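Local coordinates for BluB-like flavoprotein (Clostridium difficile 630, PDB 3EO8) that binds flavin mononucleotide as a dimeric member of the nitroreductase family and probably acts as an oxidoreductase, at residues 20-25 / 100-105; 147-152 / 194-199. All coordinates share one frame; numbering follows the deposited sequence.

Interaction 1: 20-25 / 100-105; sequences QDVSDE and APVLVL
Gln20, Val22, Pro101 and Val102 bring together an extended connection that leads into helix 24-35 and the start of strand 102-108. From Gln20 to Ser23 the backbone is stretched out, and it turns helical at Asp24. On the other side Pro101 (phi -72°, psi -19°) makes a bend just before the strand begins at Val102. No hydrogen bond joins the two segments; the strand spends its backbone groups on its neighbours in the sheet, Leu103 pairing with Ile51 and Leu105 with Val49.

The contact is carried by three small apolar side chains and one carbonyl. The ring of Pro101 points at the loop, and its CG lies 3.4 Å from Gln20 O, while the CB of Gln20 points away, so it is the backbone of Gln20 that takes part. Val22 meets Pro101 and Val102 chiefly through one methyl, CG2, with CB also against Val102 CG2: its CG1 stands anti to the backbone N (chi1 -170°), which places CG2 beside that nitrogen and facing the strand. Val22 CG2 reaches Val102 CG2 at 3.9 Å and Pro101 CG at 4.0 Å, and the side chain of Val22 crosses those of both partners at about a right angle. Branched valines suit these places because their methyls stay close to the backbone and fill a short gap between chains. Proline suits the approach to the strand, since its ring offers carbon to the loop and its nitrogen has no hydrogen to satisfy.

Behind Val22 lie Ile27 and Met30 of helix 24-35. Ser23 is the N-cap of that helix, its OG accepting from Asp26 N, and Lys52 binds both Val22 O and Asp24 OD1. Across the contact itself, cohesion therefore rests on van der Waals and hydrophobic contact, while the polar bonds that fix the loop's course go to residues outside both segments.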
# COMPACT_ATOMS: atom_id res chain seq x y z
N GLN A 20 2.58 15.63 -24.94
CA GLN A 20 4.02 15.48 -24.87
C GLN A 20 4.30 14.04 -24.47
O GLN A 20 3.50 13.41 -23.79
CB GLN A 20 4.62 16.40 -23.82
CG GLN A 20 4.51 17.86 -24.18
CD GLN A 20 5.01 18.80 -23.09
OE1 GLN A 20 5.96 18.50 -22.35
NE2 GLN A 20 4.33 19.96 -22.97
N ASP A 21 5.46 13.56 -24.87
CA ASP A 21 5.81 12.17 -24.67
C ASP A 21 6.52 11.96 -23.33
O ASP A 21 6.99 12.92 -22.71
CB ASP A 21 6.68 11.74 -25.83
CG ASP A 21 5.95 11.91 -27.18
N VAL A 22 6.55 10.71 -22.87
CA VAL A 22 7.35 10.29 -21.73
C VAL A 22 8.42 9.33 -22.23
O VAL A 22 8.09 8.33 -22.89
CB VAL A 22 6.47 9.56 -20.70
CG1 VAL A 22 7.25 9.36 -19.41
CG2 VAL A 22 5.19 10.37 -20.46
N SER A 23 9.69 9.65 -21.99
CA SER A 23 10.76 8.78 -22.49
C SER A 23 10.82 7.45 -21.74
O SER A 23 10.54 7.37 -20.52
CB SER A 23 12.11 9.47 -22.41
OG SER A 23 12.63 9.40 -21.10
N ASP A 24 11.16 6.39 -22.47
CA ASP A 24 11.36 5.08 -21.86
C ASP A 24 12.42 5.10 -20.74
O ASP A 24 12.23 4.49 -19.68
CB ASP A 24 11.76 4.03 -22.90
CG ASP A 24 10.60 3.59 -23.79
OD1 ASP A 24 9.42 3.95 -23.55
OD2 ASP A 24 10.89 2.88 -24.77
N GLU A 25 13.51 5.81 -20.98
CA GLU A 25 14.58 5.99 -20.01
C GLU A 25 14.05 6.58 -18.70
O GLU A 25 14.48 6.16 -17.62
CB GLU A 25 15.72 6.87 -20.57
N ALA A 100 -3.82 10.30 -21.47
CA ALA A 100 -2.37 10.24 -21.27
C ALA A 100 -1.67 9.47 -22.38
O ALA A 100 -2.26 8.58 -22.99
CB ALA A 100 -2.05 9.61 -19.92
N PRO A 101 -0.38 9.78 -22.64
CA PRO A 101 0.45 9.04 -23.57
C PRO A 101 0.89 7.66 -23.10
O PRO A 101 1.25 6.85 -23.92
CB PRO A 101 1.66 9.97 -23.76
CG PRO A 101 1.76 10.75 -22.47
CD PRO A 101 0.34 10.91 -22.00
N VAL A 102 0.83 7.38 -21.80
CA VAL A 102 1.33 6.11 -21.27
C VAL A 102 0.33 5.54 -20.29
O VAL A 102 -0.19 6.26 -19.45
CB VAL A 102 2.68 6.28 -20.54
CG1 VAL A 102 3.16 4.95 -19.96
CG2 VAL A 102 3.72 6.91 -21.46
N LEU A 103 0.06 4.25 -20.43
CA LEU A 103 -0.70 3.46 -19.47
C LEU A 103 0.26 2.43 -18.88
O LEU A 103 0.87 1.68 -19.62
CB LEU A 103 -1.86 2.72 -20.12
CG LEU A 103 -2.71 1.86 -19.20
CD1 LEU A 103 -3.31 2.74 -18.10
CD2 LEU A 103 -3.77 1.09 -20.00
N VAL A 104 0.35 2.37 -17.55
CA VAL A 104 1.16 1.35 -16.91
C VAL A 104 0.21 0.41 -16.17
O VAL A 104 -0.61 0.84 -15.39
CB VAL A 104 2.16 1.94 -15.93
CG1 VAL A 104 3.05 0.84 -15.39
CG2 VAL A 104 2.98 3.08 -16.61
N LEU A 105 0.31 -0.88 -16.43
CA LEU A 105 -0.46 -1.85 -15.70
C LEU A 105 0.46 -2.40 -14.66
O LEU A 105 1.55 -2.91 -14.99
CB LEU A 105 -0.95 -2.98 -16.60
CG LEU A 105 -1.76 -2.57 -17.82
CD1 LEU A 105 -2.12 -3.82 -18.59
CD2 LEU A 105 -2.96 -1.78 -17.46

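Interaction 2: 147-152 / 194-199; sequences ENFTLS and LALGVP
Phe149, on helix 137-155, presents a face of its ring to Leu194 and the edge to Leu196, both on strand 189-197. The helix segment runs almost parallel to the strand, at 18°, with the axes 11.0 Å apart, a gap that large side chains must fill.

Packing is closest over one face of the phenyl ring. Leu194 CD1 sits 3.9 Å from the centroid of the Phe149 ring, 18° off the ring normal, and makes a CH-pi contact displaced toward the CD1-CE1 edge of the ring. Phe149 CG is anti to the backbone N (chi1 -172°), and this sends the ring out toward the sheet. Leu196 is two residues further on, hence on the same face of the strand, and comes to the ring's edge instead, its CD2 4.1 Å from Phe149 CZ. Flexible leucines suit this work, since each can set a methyl against a different part of a flat ring.

The looser side is at Thr150, whose OG1 is 4.3 Å from Leu194 CD2; that hydroxyl bonds back to Ile146 O, so a polar group can sit in a buried interface. There is no solvent side, for all four touching residues are buried. Beyond Thr150 is Arg11, which binds FMN. Met30 of helix 24-35 also packs on Phe149 and Leu196, adding to a helix-on-sheet core in the alpha+beta fold of the nitroreductase family.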
# COMPACT_ATOMS: atom_id res chain seq x y z
N GLU A 147 3.82 4.31 -4.83
CA GLU A 147 4.15 5.67 -4.35
C GLU A 147 5.55 6.12 -4.73
O GLU A 147 5.70 7.25 -5.15
CB GLU A 147 3.84 5.81 -2.86
CG GLU A 147 4.04 7.21 -2.28
CD GLU A 147 3.00 8.24 -2.72
OE1 GLU A 147 2.12 7.93 -3.55
OE2 GLU A 147 3.09 9.41 -2.21
N ASN A 148 6.55 5.24 -4.65
CA ASN A 148 7.90 5.55 -5.09
C ASN A 148 7.93 5.92 -6.59
O ASN A 148 8.61 6.87 -7.00
CB ASN A 148 8.83 4.35 -4.83
CG ASN A 148 9.39 4.30 -3.40
OD1 ASN A 148 8.90 4.97 -2.50
ND2 ASN A 148 10.41 3.46 -3.21
N PHE A 149 7.19 5.17 -7.40
CA PHE A 149 7.01 5.45 -8.83
C PHE A 149 6.39 6.84 -9.00
O PHE A 149 6.91 7.68 -9.74
CB PHE A 149 6.08 4.41 -9.45
CG PHE A 149 5.97 4.47 -10.95
CD1 PHE A 149 5.27 5.49 -11.58
CD2 PHE A 149 6.49 3.43 -11.73
CE1 PHE A 149 5.15 5.53 -12.98
CE2 PHE A 149 6.36 3.48 -13.11
CZ PHE A 149 5.70 4.52 -13.73
N THR A 150 5.29 7.06 -8.30
CA THR A 150 4.53 8.32 -8.36
C THR A 150 5.39 9.56 -8.08
O THR A 150 5.38 10.56 -8.82
CB THR A 150 3.38 8.25 -7.35
OG1 THR A 150 2.48 7.22 -7.77
CG2 THR A 150 2.63 9.59 -7.23
N LEU A 151 6.16 9.49 -7.00
CA LEU A 151 6.99 10.60 -6.61
C LEU A 151 8.10 10.82 -7.63
O LEU A 151 8.49 11.96 -7.93
CB LEU A 151 7.53 10.38 -5.19
CG LEU A 151 6.49 10.31 -4.06
CD1 LEU A 151 7.20 10.09 -2.76
CD2 LEU A 151 5.58 11.61 -4.01
N SER A 152 8.63 9.72 -8.15
CA SER A 152 9.72 9.78 -9.12
C SER A 152 9.27 10.40 -10.43
O SER A 152 9.99 11.19 -11.03
CB SER A 152 10.29 8.38 -9.34
OG SER A 152 10.78 7.87 -8.11
N LEU A 194 -1.65 3.04 -13.75
CA LEU A 194 -1.20 4.42 -13.65
C LEU A 194 -1.39 5.10 -15.00
O LEU A 194 -0.92 4.57 -16.05
CB LEU A 194 0.25 4.48 -13.28
CG LEU A 194 0.62 4.06 -11.88
CD1 LEU A 194 2.11 3.64 -11.80
CD2 LEU A 194 0.32 5.22 -10.97
N ALA A 195 -2.07 6.24 -15.00
CA ALA A 195 -2.12 7.12 -16.17
C ALA A 195 -0.96 8.10 -16.01
O ALA A 195 -0.88 8.80 -15.00
CB ALA A 195 -3.46 7.90 -16.27
N LEU A 196 -0.07 8.15 -17.01
CA LEU A 196 1.21 8.82 -16.89
C LEU A 196 1.48 9.74 -18.06
O LEU A 196 1.38 9.34 -19.22
CB LEU A 196 2.33 7.77 -16.80
CG LEU A 196 3.79 8.24 -16.67
CD1 LEU A 196 4.04 9.03 -15.35
CD2 LEU A 196 4.75 7.00 -16.82
N GLY A 197 1.88 10.97 -17.75
CA GLY A 197 2.17 11.99 -18.77
C GLY A 197 2.70 13.28 -18.19
O GLY A 197 2.98 13.38 -17.00
N VAL A 198 2.87 14.28 -19.05
CA VAL A 198 3.19 15.60 -18.58
C VAL A 198 1.87 16.23 -18.21
O VAL A 198 0.96 16.30 -19.04
CB VAL A 198 3.86 16.45 -19.66
CG1 VAL A 198 4.05 17.87 -19.13
CG2 VAL A 198 5.20 15.81 -20.11
N PRO A 199 1.73 16.63 -16.94
CA PRO A 199 0.42 17.11 -16.45
C PRO A 199 -0.01 18.44 -17.04
O PRO A 199 0.83 19.31 -17.28
CB PRO A 199 0.64 17.25 -14.93
CG PRO A 199 2.08 17.44 -14.78
CD PRO A 199 2.75 16.66 -15.88

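How the interactions relate
Interactions 1 and 2 meet the same antiparallel sheet through adjacent strands, 102-108 and 189-197, and their centres are 9 Å apart. Probable backbone hydrogen bonds from Leu194 N to Val104 O (2.9 Å) and from Leu196 N to Val102 O (3.1 Å) join them directly. Helix 24-35 is a second connection, since through Met30 it packs on both contacts. Interaction 1 lies nearer the surface and includes exposed Gln20, relying on compact valines and a proline. Interaction 2 is wholly buried, lies closer to the flavin-binding residues, and bridges helix and strand with an aromatic ring and leucines.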